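Local coordinates for cytochrome P450 (Zobellia galactanivorans, PDB 6G5O), which binds an iron protoporphyrin IX as a member of the cytochrome P450 family of heme proteins, within a predominantly helical fold, at residues A[50-55]-A[271-276]; A[46-51]-A[278-283]; A[40-45]-A[291-296]; A[80-85]-A[199-204]. One frame throughout, in Å; residues are numbered along the deposited sequence.

Interaction 1: A[50-55]-A[271-276]. With HEM (protoporphyrin IX containing Fe), chain C.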
# COMPACT_ATOMS: atom_id res chain seq x y z
N SER A 50 -8.72 -0.21 -16.45
CA SER A 50 -7.34 -0.43 -15.96
C SER A 50 -6.44 -1.07 -17.03
O SER A 50 -5.20 -1.00 -16.95
CB SER A 50 -7.32 -1.29 -14.68
OG SER A 50 -8.03 -0.64 -13.64
N GLY A 51 -7.08 -1.66 -18.04
CA GLY A 51 -6.38 -2.37 -19.11
C GLY A 51 -5.75 -1.47 -20.17
O GLY A 51 -5.97 -1.66 -21.34
N ALA A 52 -4.94 -0.51 -19.73
CA ALA A 52 -4.34 0.45 -20.63
C ALA A 52 -2.91 0.04 -21.05
O ALA A 52 -2.41 -1.00 -20.67
CB ALA A 52 -4.32 1.82 -19.97
N VAL A 53 -2.27 0.88 -21.84
CA VAL A 53 -0.87 0.77 -22.12
C VAL A 53 -0.13 0.71 -20.79
O VAL A 53 -0.34 1.54 -19.91
CB VAL A 53 -0.39 1.94 -23.03
CG1 VAL A 53 1.12 2.15 -22.98
CG2 VAL A 53 -0.83 1.67 -24.47
N PRO A 54 0.76 -0.29 -20.64
CA PRO A 54 1.38 -0.49 -19.34
C PRO A 54 2.02 0.76 -18.82
O PRO A 54 2.70 1.44 -19.57
CB PRO A 54 2.43 -1.56 -19.64
CG PRO A 54 1.78 -2.38 -20.72
CD PRO A 54 1.08 -1.38 -21.59
N GLY A 55 1.79 1.06 -17.55
CA GLY A 55 2.34 2.26 -16.92
C GLY A 55 1.41 3.45 -16.91
O GLY A 55 1.60 4.40 -16.13
N GLY A 271 -4.80 5.97 -11.07
CA GLY A 271 -5.50 6.38 -12.25
C GLY A 271 -6.36 5.31 -12.87
O GLY A 271 -6.23 4.12 -12.55
N ARG A 272 -7.24 5.77 -13.77
CA ARG A 272 -7.93 4.95 -14.75
C ARG A 272 -7.93 5.74 -16.09
O ARG A 272 -7.73 6.96 -16.12
CB ARG A 272 -9.36 4.71 -14.32
CG ARG A 272 -9.55 3.98 -13.01
CD ARG A 272 -9.29 2.49 -13.17
NE ARG A 272 -9.69 1.68 -12.01
CZ ARG A 272 -8.90 1.41 -10.96
NH1 ARG A 272 -7.68 1.94 -10.85
NH2 ARG A 272 -9.36 0.62 -10.00
N VAL A 273 -8.20 5.05 -17.19
CA VAL A 273 -8.33 5.69 -18.50
C VAL A 273 -9.80 5.72 -18.90
O VAL A 273 -10.48 4.69 -18.87
CB VAL A 273 -7.47 4.95 -19.55
CG1 VAL A 273 -7.94 5.23 -20.99
CG2 VAL A 273 -6.00 5.31 -19.35
N VAL A 274 -10.28 6.90 -19.27
CA VAL A 274 -11.70 7.08 -19.66
C VAL A 274 -11.92 6.55 -21.10
O VAL A 274 -11.12 6.83 -21.98
CB VAL A 274 -12.11 8.58 -19.59
CG1 VAL A 274 -13.59 8.74 -19.90
CG2 VAL A 274 -11.79 9.17 -18.22
N THR A 275 -12.94 5.75 -21.32
CA THR A 275 -13.06 5.06 -22.60
C THR A 275 -14.11 5.69 -23.50
O THR A 275 -14.30 5.26 -24.63
CB THR A 275 -13.45 3.57 -22.41
OG1 THR A 275 -14.72 3.46 -21.77
CG2 THR A 275 -12.38 2.81 -21.58
N GLU A 276 -14.83 6.68 -22.98
CA GLU A 276 -15.97 7.29 -23.68
C GLU A 276 -16.31 8.59 -22.97
O GLU A 276 -16.05 8.72 -21.78
CB GLU A 276 -17.19 6.34 -23.69
CG GLU A 276 -17.80 6.07 -22.32
CD GLU A 276 -18.98 5.09 -22.35
OE1 GLU A 276 -19.51 4.81 -23.45
OE2 GLU A 276 -19.40 4.59 -21.27
CHA HEM C . -3.98 -3.01 -5.22
CHB HEM C . -3.28 -0.14 -1.40
CHC HEM C . -0.01 -3.21 0.35
CHD HEM C . -0.25 -5.73 -3.71
C1A HEM C . -4.09 -1.98 -4.31
C2A HEM C . -4.98 -0.87 -4.43
C3A HEM C . -4.78 -0.10 -3.37
C4A HEM C . -3.76 -0.67 -2.57
CMA HEM C . -5.53 1.15 -3.10
CAA HEM C . -6.03 -0.59 -5.50
CBA HEM C . -5.35 -0.11 -6.77
CGA HEM C . -6.35 0.08 -7.89
O1A HEM C . -5.95 0.06 -9.05
O2A HEM C . -7.57 0.24 -7.70
C1B HEM C . -2.33 -0.73 -0.59
C2B HEM C . -2.02 -0.22 0.69
C3B HEM C . -1.07 -1.07 1.21
C4B HEM C . -0.86 -2.12 0.16
CMB HEM C . -2.58 1.02 1.31
CAB HEM C . -0.38 -1.13 2.49
CBB HEM C . -0.68 -0.42 3.56
C1C HEM C . 0.22 -4.18 -0.59
C2C HEM C . 1.21 -5.16 -0.50
C3C HEM C . 1.18 -5.85 -1.69
C4C HEM C . 0.14 -5.28 -2.47
CMC HEM C . 2.11 -5.42 0.65
CAC HEM C . 2.00 -7.00 -2.09
CBC HEM C . 2.96 -7.60 -1.38
C1D HEM C . -1.35 -5.20 -4.41
C2D HEM C . -1.81 -5.79 -5.68
C3D HEM C . -2.86 -5.06 -6.10
C4D HEM C . -3.00 -3.99 -5.11
CMD HEM C . -1.24 -7.01 -6.31
CAD HEM C . -3.68 -5.29 -7.36
CBD HEM C . -5.01 -6.05 -7.16
CGD HEM C . -5.71 -6.28 -8.51
O1D HEM C . -5.34 -5.65 -9.56
O2D HEM C . -6.67 -7.12 -8.64
NA HEM C . -3.31 -1.81 -3.18
NB HEM C . -1.62 -1.83 -0.87
NC HEM C . -0.40 -4.23 -1.78
ND HEM C . -2.09 -4.14 -4.13
FE HEM C . -1.89 -3.04 -2.58
O HOH W 1 -0.47 -1.56 -3.50
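Arg272 meets Ser50 with its middle and the heme with its end, an example of one long side chain serving two neighbours. From CB, the CG atom is set beside the backbone N, and the chain then bends at chi2 (-77°), which carries CD to 3.4 Å from Ser50 OG. NE follows at 3.3 Å from the same OG, but the angle is too poor for a hydrogen bond: the hydroxyl oxygen lies over one face of the guanidinium, offset toward its rim. At the tip, NH2 donates to HEM O2A (2.9 Å, nearly straight at 172°) and NH1 to HEM O1A (3.1 Å), so one propionate is held at the guanidinium edge through both oxygens. NH1 also donates to Gly271 O at 3.1 Å, close to the guanidinium plane. Further along, Ala52 CB packs on Val273 CG2 at 3.9 Å. This buried meeting of opposite charges, with three hydrogen bonds fixing the guanidinium's rotation, probably keeps both groups ionised and helps to seat the heme.

Interaction 2: A[46-51]-A[278-283]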
# COMPACT_ATOMS: atom_id res chain seq x y z
N LYS A 46 -15.81 -0.54 -17.30
CA LYS A 46 -16.11 -0.30 -18.72
C LYS A 46 -15.81 1.14 -19.13
O LYS A 46 -15.07 1.39 -20.09
CB LYS A 46 -17.54 -0.66 -19.04
CG LYS A 46 -17.70 -2.16 -19.27
CD LYS A 46 -18.83 -2.47 -20.24
CE LYS A 46 -20.13 -2.68 -19.50
NZ LYS A 46 -20.23 -4.09 -19.02
N THR A 47 -16.33 2.08 -18.35
CA THR A 47 -16.04 3.49 -18.59
C THR A 47 -14.64 3.89 -18.09
O THR A 47 -13.92 4.62 -18.77
CB THR A 47 -17.09 4.37 -17.93
OG1 THR A 47 -18.40 3.98 -18.36
CG2 THR A 47 -16.84 5.83 -18.24
N PHE A 48 -14.25 3.41 -16.91
CA PHE A 48 -12.93 3.76 -16.32
C PHE A 48 -12.02 2.51 -16.23
O PHE A 48 -12.06 1.74 -15.23
CB PHE A 48 -13.14 4.41 -14.94
CG PHE A 48 -14.12 5.56 -14.94
CD1 PHE A 48 -13.73 6.81 -15.43
CD2 PHE A 48 -15.41 5.40 -14.46
CE1 PHE A 48 -14.63 7.87 -15.44
CE2 PHE A 48 -16.31 6.45 -14.45
CZ PHE A 48 -15.92 7.69 -14.95
N GLN A 49 -11.23 2.30 -17.28
CA GLN A 49 -10.54 1.04 -17.48
C GLN A 49 -9.16 1.00 -16.82
O GLN A 49 -8.53 2.06 -16.63
CB GLN A 49 -10.45 0.71 -18.97
CG GLN A 49 -9.14 1.08 -19.66
CD GLN A 49 -9.18 0.77 -21.16
OE1 GLN A 49 -9.90 -0.12 -21.64
NE2 GLN A 49 -8.42 1.53 -21.91
N SER A 50 -8.72 -0.21 -16.45
CA SER A 50 -7.34 -0.43 -15.96
C SER A 50 -6.44 -1.07 -17.03
O SER A 50 -5.20 -1.00 -16.95
CB SER A 50 -7.32 -1.29 -14.68
OG SER A 50 -8.03 -0.64 -13.64
N GLY A 51 -7.08 -1.66 -18.04
CA GLY A 51 -6.38 -2.37 -19.11
C GLY A 51 -5.75 -1.47 -20.17
O GLY A 51 -5.97 -1.66 -21.34
N THR A 278 -18.21 11.07 -20.80
CA THR A 278 -19.27 11.16 -19.77
C THR A 278 -18.93 12.33 -18.82
O THR A 278 -18.06 13.17 -19.11
CB THR A 278 -19.50 9.85 -18.93
OG1 THR A 278 -18.27 9.40 -18.35
CG2 THR A 278 -20.14 8.73 -19.74
N HIS A 279 -19.66 12.40 -17.70
CA HIS A 279 -19.50 13.43 -16.68
C HIS A 279 -19.36 12.81 -15.28
O HIS A 279 -19.87 11.72 -15.01
CB HIS A 279 -20.72 14.39 -16.66
CG HIS A 279 -21.13 14.89 -18.01
ND1 HIS A 279 -20.71 16.10 -18.52
CD2 HIS A 279 -21.91 14.32 -18.97
CE1 HIS A 279 -21.21 16.26 -19.73
NE2 HIS A 279 -21.94 15.20 -20.03
N VAL A 280 -18.67 13.52 -14.39
CA VAL A 280 -18.62 13.17 -12.98
C VAL A 280 -18.68 14.49 -12.20
O VAL A 280 -17.90 15.41 -12.46
CB VAL A 280 -17.30 12.46 -12.58
CG1 VAL A 280 -17.45 11.77 -11.23
CG2 VAL A 280 -16.88 11.46 -13.64
N CYS A 281 -19.62 14.56 -11.25
CA CYS A 281 -19.94 15.81 -10.57
C CYS A 281 -20.36 16.91 -11.55
O CYS A 281 -19.95 18.07 -11.37
CB CYS A 281 -18.74 16.32 -9.74
SG CYS A 281 -17.90 15.05 -8.79
N GLU A 282 -21.11 16.55 -12.60
CA GLU A 282 -21.52 17.51 -13.65
C GLU A 282 -20.34 18.20 -14.40
O GLU A 282 -20.52 19.25 -15.03
CB GLU A 282 -22.46 18.59 -13.07
CG GLU A 282 -23.95 18.25 -13.12
CD GLU A 282 -24.37 17.15 -12.18
OE1 GLU A 282 -25.58 16.84 -12.14
OE2 GLU A 282 -23.50 16.57 -11.49
N HIS A 283 -19.15 17.59 -14.32
CA HIS A 283 -17.95 18.08 -15.02
C HIS A 283 -17.61 17.08 -16.11
O HIS A 283 -17.63 15.87 -15.88
CB HIS A 283 -16.77 18.25 -14.06
CG HIS A 283 -15.49 18.64 -14.74
ND1 HIS A 283 -14.47 17.75 -14.97
CD2 HIS A 283 -15.08 19.83 -15.26
CE1 HIS A 283 -13.47 18.37 -15.59
NE2 HIS A 283 -13.82 19.63 -15.78
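Thr47 divides its two branches: OG1 is hydrogen-bonded to Glu276 OE2, whereas CG2 meets Thr278 OG1 across the contact. Thr278 belongs to a beta hairpin that presents it, together with Val280, to Thr47 and Phe48. A type I' turn, the classic two-residue connection of such a hairpin, is closed by the bond from Val280 N to His283 O, 3.0 Å long, and its return from His283 N to Val280 O. The small hairpin is part of the beta-rich region of the P450 fold, beside the mixed sheet in which 48-49 is an edge strand. Cys281 and Glu282, both with positive phi, form the tip, while the flank carrying Thr278 and Val280 turns toward the sheet edge. No hydrogen bond crosses between the two segments; the meeting is made by side chains alone. Phe48 reaches out through its ring end, CZ coming 4.1 Å from Val280 CG2, and its ring also touches Ser41 of helix 35-43 and Val274 of the neighbouring strand, which places it between sheet, helix and hairpin. In Thr47, a chi1 of -54° puts OG1 beside the backbone N and leaves CG2 anti to it; within its own segment this methyl sits 3.8 Å above the centre of the Phe48 ring. Across the contact the same methyl meets Thr278 OG1, 3.8 Å from Thr47 CG2.

Interaction 3: A[40-45]-A[291-296]. With HEM (protoporphyrin IX containing Fe), chain C.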
# COMPACT_ATOMS: atom_id res chain seq x y z
N LYS A 40 -18.32 4.45 -7.08
CA LYS A 40 -19.08 4.19 -8.33
C LYS A 40 -18.10 4.06 -9.51
O LYS A 40 -18.23 3.16 -10.30
CB LYS A 40 -20.15 5.28 -8.62
CG LYS A 40 -21.40 5.19 -7.75
N SER A 41 -17.09 4.92 -9.57
CA SER A 41 -16.11 4.87 -10.67
C SER A 41 -15.17 3.66 -10.60
O SER A 41 -14.88 3.05 -11.66
CB SER A 41 -15.31 6.16 -10.75
OG SER A 41 -16.20 7.25 -10.73
N ALA A 42 -14.72 3.30 -9.39
CA ALA A 42 -13.94 2.05 -9.21
C ALA A 42 -14.69 0.80 -9.66
O ALA A 42 -14.08 -0.13 -10.16
CB ALA A 42 -13.50 1.88 -7.76
N HIS A 43 -15.98 0.75 -9.42
CA HIS A 43 -16.79 -0.37 -9.83
C HIS A 43 -17.06 -0.39 -11.36
O HIS A 43 -17.31 -1.44 -11.95
CB HIS A 43 -18.10 -0.37 -9.05
CG HIS A 43 -19.01 -1.51 -9.38
ND1 HIS A 43 -18.73 -2.81 -9.04
CD2 HIS A 43 -20.20 -1.54 -10.04
CE1 HIS A 43 -19.71 -3.60 -9.45
NE2 HIS A 43 -20.61 -2.86 -10.07
N ASN A 44 -16.99 0.76 -12.01
CA ASN A 44 -17.39 0.88 -13.42
C ASN A 44 -16.14 0.84 -14.31
O ASN A 44 -15.62 1.88 -14.74
CB ASN A 44 -18.18 2.17 -13.62
CG ASN A 44 -18.64 2.36 -15.07
OD1 ASN A 44 -18.60 1.43 -15.89
ND2 ASN A 44 -19.06 3.57 -15.40
N TYR A 45 -15.67 -0.38 -14.54
CA TYR A 45 -14.42 -0.64 -15.29
C TYR A 45 -14.57 -0.44 -16.81
O TYR A 45 -13.59 -0.24 -17.50
CB TYR A 45 -13.90 -2.06 -15.04
CG TYR A 45 -14.83 -3.15 -15.53
CD1 TYR A 45 -14.73 -3.64 -16.85
CD2 TYR A 45 -15.84 -3.67 -14.71
CE1 TYR A 45 -15.57 -4.62 -17.31
CE2 TYR A 45 -16.69 -4.66 -15.17
CZ TYR A 45 -16.55 -5.12 -16.48
OH TYR A 45 -17.38 -6.09 -16.97
N ILE A 291 -8.64 9.78 -15.32
CA ILE A 291 -9.14 10.24 -14.02
C ILE A 291 -8.28 9.60 -12.96
O ILE A 291 -7.48 8.72 -13.28
CB ILE A 291 -10.63 9.95 -13.80
CG1 ILE A 291 -10.95 8.46 -13.84
CG2 ILE A 291 -11.48 10.66 -14.82
CD1 ILE A 291 -11.08 7.85 -12.47
N SER A 292 -8.40 10.07 -11.73
CA SER A 292 -7.80 9.39 -10.60
C SER A 292 -8.86 9.10 -9.52
O SER A 292 -9.80 9.87 -9.33
CB SER A 292 -6.58 10.12 -10.04
OG SER A 292 -6.86 11.00 -8.98
N LEU A 293 -8.73 7.95 -8.88
CA LEU A 293 -9.52 7.57 -7.73
C LEU A 293 -8.69 7.97 -6.52
O LEU A 293 -7.71 7.33 -6.22
CB LEU A 293 -9.75 6.08 -7.77
CG LEU A 293 -10.38 5.57 -9.06
CD1 LEU A 293 -10.44 4.06 -9.19
CD2 LEU A 293 -11.77 6.12 -9.18
N CYS A 294 -9.03 9.09 -5.89
CA CYS A 294 -8.18 9.60 -4.84
C CYS A 294 -8.69 9.03 -3.51
O CYS A 294 -9.51 9.64 -2.83
CB CYS A 294 -8.14 11.14 -4.87
SG CYS A 294 -7.09 11.87 -3.61
N TRP A 295 -8.16 7.87 -3.17
CA TRP A 295 -8.52 7.14 -1.95
C TRP A 295 -8.32 8.02 -0.71
O TRP A 295 -9.12 8.00 0.22
CB TRP A 295 -7.68 5.84 -1.84
CG TRP A 295 -7.47 5.06 -3.13
CD1 TRP A 295 -6.30 4.93 -3.82
CD2 TRP A 295 -8.45 4.31 -3.87
NE1 TRP A 295 -6.49 4.14 -4.96
CE2 TRP A 295 -7.79 3.75 -5.01
CE3 TRP A 295 -9.81 4.05 -3.69
CZ2 TRP A 295 -8.45 2.97 -5.95
CZ3 TRP A 295 -10.48 3.26 -4.64
CH2 TRP A 295 -9.80 2.73 -5.76
N ALA A 296 -7.26 8.82 -0.69
CA ALA A 296 -6.96 9.64 0.50
C ALA A 296 -8.03 10.72 0.77
O ALA A 296 -8.37 10.95 1.91
CB ALA A 296 -5.59 10.27 0.40
CHA HEM C . -3.98 -3.01 -5.22
CHB HEM C . -3.28 -0.14 -1.40
CHC HEM C . -0.01 -3.21 0.35
CHD HEM C . -0.25 -5.73 -3.71
C1A HEM C . -4.09 -1.98 -4.31
C2A HEM C . -4.98 -0.87 -4.43
C3A HEM C . -4.78 -0.10 -3.37
C4A HEM C . -3.76 -0.67 -2.57
CMA HEM C . -5.53 1.15 -3.10
CAA HEM C . -6.03 -0.59 -5.50
CBA HEM C . -5.35 -0.11 -6.77
CGA HEM C . -6.35 0.08 -7.89
O1A HEM C . -5.95 0.06 -9.05
O2A HEM C . -7.57 0.24 -7.70
C1B HEM C . -2.33 -0.73 -0.59
C2B HEM C . -2.02 -0.22 0.69
C3B HEM C . -1.07 -1.07 1.21
C4B HEM C . -0.86 -2.12 0.16
CMB HEM C . -2.58 1.02 1.31
CAB HEM C . -0.38 -1.13 2.49
CBB HEM C . -0.68 -0.42 3.56
C1C HEM C . 0.22 -4.18 -0.59
C2C HEM C . 1.21 -5.16 -0.50
C3C HEM C . 1.18 -5.85 -1.69
C4C HEM C . 0.14 -5.28 -2.47
CMC HEM C . 2.11 -5.42 0.65
CAC HEM C . 2.00 -7.00 -2.09
CBC HEM C . 2.96 -7.60 -1.38
C1D HEM C . -1.35 -5.20 -4.41
C2D HEM C . -1.81 -5.79 -5.68
C3D HEM C . -2.86 -5.06 -6.10
C4D HEM C . -3.00 -3.99 -5.11
CMD HEM C . -1.24 -7.01 -6.31
CAD HEM C . -3.68 -5.29 -7.36
CBD HEM C . -5.01 -6.05 -7.16
CGD HEM C . -5.71 -6.28 -8.51
O1D HEM C . -5.34 -5.65 -9.56
O2D HEM C . -6.67 -7.12 -8.64
NA HEM C . -3.31 -1.81 -3.18
NB HEM C . -1.62 -1.83 -0.87
NC HEM C . -0.40 -4.23 -1.78
ND HEM C . -2.09 -4.14 -4.13
FE HEM C . -1.89 -3.04 -2.58
O HOH W 1 -0.47 -1.56 -3.50
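Trp295, whose indole edge meets Ala42, is layered between a backbone carbonyl and a heme methyl. Leu293 O stands 3.5 Å above one face and HEM CMA 3.6 Å from the opposite face, both offset toward the rim. The contact joins helix 35-43 to the point where strand 290-293 of the mixed P450 sheet gives way to helix 295-298. Cys294 makes that transition as the centre of an inverse gamma turn and the N-cap residue of the new helix. Leu293 O, which lies over the indole, also receives a weak bond from Trp295 N within the turn. Near the plane of the indole, Ala42 CB lies 4.3 Å from CH2. HEM O2A, 3.4 Å from CZ2, lies off that plane toward the CMA side, bringing the ring against the propionate. Leu293 packs against the helix with a fork: the extended chi2 of 172° sends its two methyls to successive residues of the helix. Ser41 takes part through CB; its OG is hydrogen-bonded to Asp37 O one turn earlier. The prongs end with Leu293 CD1 4.0 Å from Ala42 CB and Leu293 CD2 3.9 Å from Ser41 CB.

Interaction 4: A[80-85]-A[199-204]. With HEM (protoporphyrin IX containing Fe), chain C.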
# COMPACT_ATOMS: atom_id res chain seq x y z
N HIS A 80 -9.50 -10.29 -15.87
CA HIS A 80 -9.03 -9.96 -14.53
C HIS A 80 -9.34 -11.04 -13.50
O HIS A 80 -8.47 -11.47 -12.76
CB HIS A 80 -9.60 -8.62 -14.05
CG HIS A 80 -9.26 -8.31 -12.62
ND1 HIS A 80 -10.12 -8.59 -11.59
CD2 HIS A 80 -8.14 -7.80 -12.05
CE1 HIS A 80 -9.55 -8.26 -10.45
NE2 HIS A 80 -8.36 -7.76 -10.70
N GLY A 81 -10.57 -11.52 -13.46
CA GLY A 81 -10.97 -12.49 -12.43
C GLY A 81 -10.27 -13.82 -12.53
O GLY A 81 -10.04 -14.45 -11.51
N VAL A 82 -9.95 -14.25 -13.76
CA VAL A 82 -9.23 -15.49 -14.01
C VAL A 82 -7.78 -15.40 -13.45
O VAL A 82 -7.37 -16.28 -12.68
CB VAL A 82 -9.17 -15.83 -15.52
CG1 VAL A 82 -8.40 -17.12 -15.74
CG2 VAL A 82 -10.58 -15.96 -16.14
N TYR A 83 -7.00 -14.37 -13.80
CA TYR A 83 -5.65 -14.20 -13.22
C TYR A 83 -5.75 -14.06 -11.67
O TYR A 83 -4.93 -14.55 -10.92
CB TYR A 83 -4.99 -12.95 -13.74
CG TYR A 83 -4.36 -13.02 -15.11
CD1 TYR A 83 -3.39 -13.97 -15.40
CD2 TYR A 83 -4.68 -12.09 -16.09
CE1 TYR A 83 -2.77 -14.00 -16.63
CE2 TYR A 83 -4.08 -12.12 -17.34
CZ TYR A 83 -3.12 -13.09 -17.60
OH TYR A 83 -2.49 -13.17 -18.82
N ARG A 84 -6.74 -13.32 -11.24
CA ARG A 84 -6.93 -13.06 -9.83
C ARG A 84 -7.18 -14.37 -9.06
O ARG A 84 -6.62 -14.55 -7.99
CB ARG A 84 -8.04 -12.05 -9.59
CG ARG A 84 -8.05 -11.71 -8.09
CD ARG A 84 -8.46 -10.29 -7.77
NE ARG A 84 -8.68 -10.20 -6.36
CZ ARG A 84 -8.55 -9.10 -5.63
NH1 ARG A 84 -8.15 -7.96 -6.16
NH2 ARG A 84 -8.78 -9.19 -4.31
N ALA A 85 -8.00 -15.28 -9.62
CA ALA A 85 -8.27 -16.59 -8.98
C ALA A 85 -7.04 -17.46 -8.89
O ALA A 85 -6.90 -18.24 -7.95
CB ALA A 85 -9.39 -17.36 -9.70
N GLU A 199 -1.90 -22.30 -13.75
CA GLU A 199 -2.58 -22.42 -15.05
C GLU A 199 -3.65 -21.40 -15.29
O GLU A 199 -4.46 -21.12 -14.40
CB GLU A 199 -3.21 -23.80 -15.17
CG GLU A 199 -2.20 -24.90 -14.94
CD GLU A 199 -2.70 -26.25 -15.41
OE1 GLU A 199 -3.95 -26.46 -15.36
OE2 GLU A 199 -1.83 -27.06 -15.81
N PHE A 200 -3.62 -20.86 -16.51
CA PHE A 200 -4.55 -19.91 -17.01
C PHE A 200 -5.26 -20.66 -18.12
O PHE A 200 -4.68 -20.85 -19.20
CB PHE A 200 -3.75 -18.75 -17.62
CG PHE A 200 -4.57 -17.63 -18.16
CD1 PHE A 200 -5.04 -16.64 -17.32
CD2 PHE A 200 -4.86 -17.55 -19.53
CE1 PHE A 200 -5.80 -15.59 -17.82
CE2 PHE A 200 -5.62 -16.50 -20.02
CZ PHE A 200 -6.08 -15.51 -19.16
N GLU A 201 -6.49 -21.08 -17.88
CA GLU A 201 -7.28 -21.78 -18.91
C GLU A 201 -6.47 -22.93 -19.51
O GLU A 201 -6.23 -23.01 -20.73
CB GLU A 201 -7.81 -20.81 -19.97
CG GLU A 201 -9.04 -20.04 -19.47
CD GLU A 201 -9.40 -18.80 -20.29
OE1 GLU A 201 -8.81 -18.58 -21.39
OE2 GLU A 201 -10.27 -18.02 -19.81
N GLY A 202 -6.00 -23.79 -18.62
CA GLY A 202 -5.27 -24.98 -18.99
C GLY A 202 -3.84 -24.90 -19.51
O GLY A 202 -3.26 -25.93 -19.78
N ARG A 203 -3.26 -23.71 -19.71
CA ARG A 203 -1.82 -23.61 -19.98
C ARG A 203 -1.04 -22.90 -18.86
O ARG A 203 -1.56 -22.03 -18.14
CB ARG A 203 -1.53 -22.94 -21.32
CG ARG A 203 -2.09 -21.55 -21.46
CD ARG A 203 -1.13 -20.58 -22.12
NE ARG A 203 -1.68 -19.22 -22.03
CZ ARG A 203 -1.24 -18.25 -21.24
NH1 ARG A 203 -0.18 -18.42 -20.46
NH2 ARG A 203 -1.83 -17.05 -21.27
N LYS A 204 0.24 -23.23 -18.77
CA LYS A 204 1.10 -22.68 -17.76
C LYS A 204 1.30 -21.21 -18.07
O LYS A 204 1.28 -20.81 -19.22
CB LYS A 204 2.45 -23.38 -17.71
CG LYS A 204 2.39 -24.87 -17.43
CD LYS A 204 1.87 -25.28 -16.04
CE LYS A 204 2.48 -26.65 -15.66
NZ LYS A 204 1.65 -27.40 -14.68
CHA HEM C . -3.98 -3.01 -5.22
CHB HEM C . -3.28 -0.14 -1.40
CHC HEM C . -0.01 -3.21 0.35
CHD HEM C . -0.25 -5.73 -3.71
C1A HEM C . -4.09 -1.98 -4.31
C2A HEM C . -4.98 -0.87 -4.43
C3A HEM C . -4.78 -0.10 -3.37
C4A HEM C . -3.76 -0.67 -2.57
CMA HEM C . -5.53 1.15 -3.10
CAA HEM C . -6.03 -0.59 -5.50
CBA HEM C . -5.35 -0.11 -6.77
CGA HEM C . -6.35 0.08 -7.89
O1A HEM C . -5.95 0.06 -9.05
O2A HEM C . -7.57 0.24 -7.70
C1B HEM C . -2.33 -0.73 -0.59
C2B HEM C . -2.02 -0.22 0.69
C3B HEM C . -1.07 -1.07 1.21
C4B HEM C . -0.86 -2.12 0.16
CMB HEM C . -2.58 1.02 1.31
CAB HEM C . -0.38 -1.13 2.49
CBB HEM C . -0.68 -0.42 3.56
C1C HEM C . 0.22 -4.18 -0.59
C2C HEM C . 1.21 -5.16 -0.50
C3C HEM C . 1.18 -5.85 -1.69
C4C HEM C . 0.14 -5.28 -2.47
CMC HEM C . 2.11 -5.42 0.65
CAC HEM C . 2.00 -7.00 -2.09
CBC HEM C . 2.96 -7.60 -1.38
C1D HEM C . -1.35 -5.20 -4.41
C2D HEM C . -1.81 -5.79 -5.68
C3D HEM C . -2.86 -5.06 -6.10
C4D HEM C . -3.00 -3.99 -5.11
CMD HEM C . -1.24 -7.01 -6.31
CAD HEM C . -3.68 -5.29 -7.36
CBD HEM C . -5.01 -6.05 -7.16
CGD HEM C . -5.71 -6.28 -8.51
O1D HEM C . -5.34 -5.65 -9.56
O2D HEM C . -6.67 -7.12 -8.64
NA HEM C . -3.31 -1.81 -3.18
NB HEM C . -1.62 -1.83 -0.87
NC HEM C . -0.40 -4.23 -1.78
ND HEM C . -2.09 -4.14 -4.13
FE HEM C . -1.89 -3.04 -2.58
O HOH W 1 -0.47 -1.56 -3.50
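Aromatic stacking carries the centre of this contact: the rings of Tyr83 and Phe200 form an offset stack, centroids 4.5 Å apart and planes inclined at 29°. The overlap is partial, with Phe200 CE1 lying over the middle of the Tyr83 ring, 3.5 Å above its plane, and Tyr83 OH projecting over the rim of the Phe200 face. That hydroxyl is hydrogen-bonded to Glu209 OE2, which helps to fix the tyrosine ring. Apolar packing adds Val82, crossing Phe200 at about a right angle; its CG1, anti to the backbone N at a chi1 of 180°, is 3.7 Å from Phe200 CE1. The other methyl, CG2, passes 4.2 Å from Glu201 OE2. Phe200 and Glu201 belong to a beta hairpin with a type I' turn, docked on helix 79-92; this helix probably corresponds to helix C of the P450 fold, known for sending basic side chains to a heme propionate. Hydrogen bonds to the heme come from two other residues of this helix, His80 and Arg84. One turn apart, they both address HEM O2D: His80 NE2 donates at 2.7 Å and 167°, with the oxygen at the edge of its ring, and Arg84 NH1 donates at 3.0 Å. Arg84 NH1 has a further acceptor in Asn329 O.

In the fold
Across these four contacts, chemistry follows place in the fold. Interactions 1 and 3 are buried and both reach one heme propionate, the first by charge and hydrogen bonds, the second by the indole alone, its aliphatic packing being between strand and helix; their strands 270-274 and 290-293 are neighbours in the mixed sheet. Interaction 2, partly buried, shares Ser50 and Gly51 with interaction 1 and lies about 8 Å, centre to centre, from interaction 3, where Phe48 packs on Ile291. Interaction 4 stands apart at the surface, about 21 Å between centres from interaction 1, and relies on aromatic stacking between helix and hairpin. Even so, its helix reaches the other propionate, so the heme links interactions 1, 3 and 4.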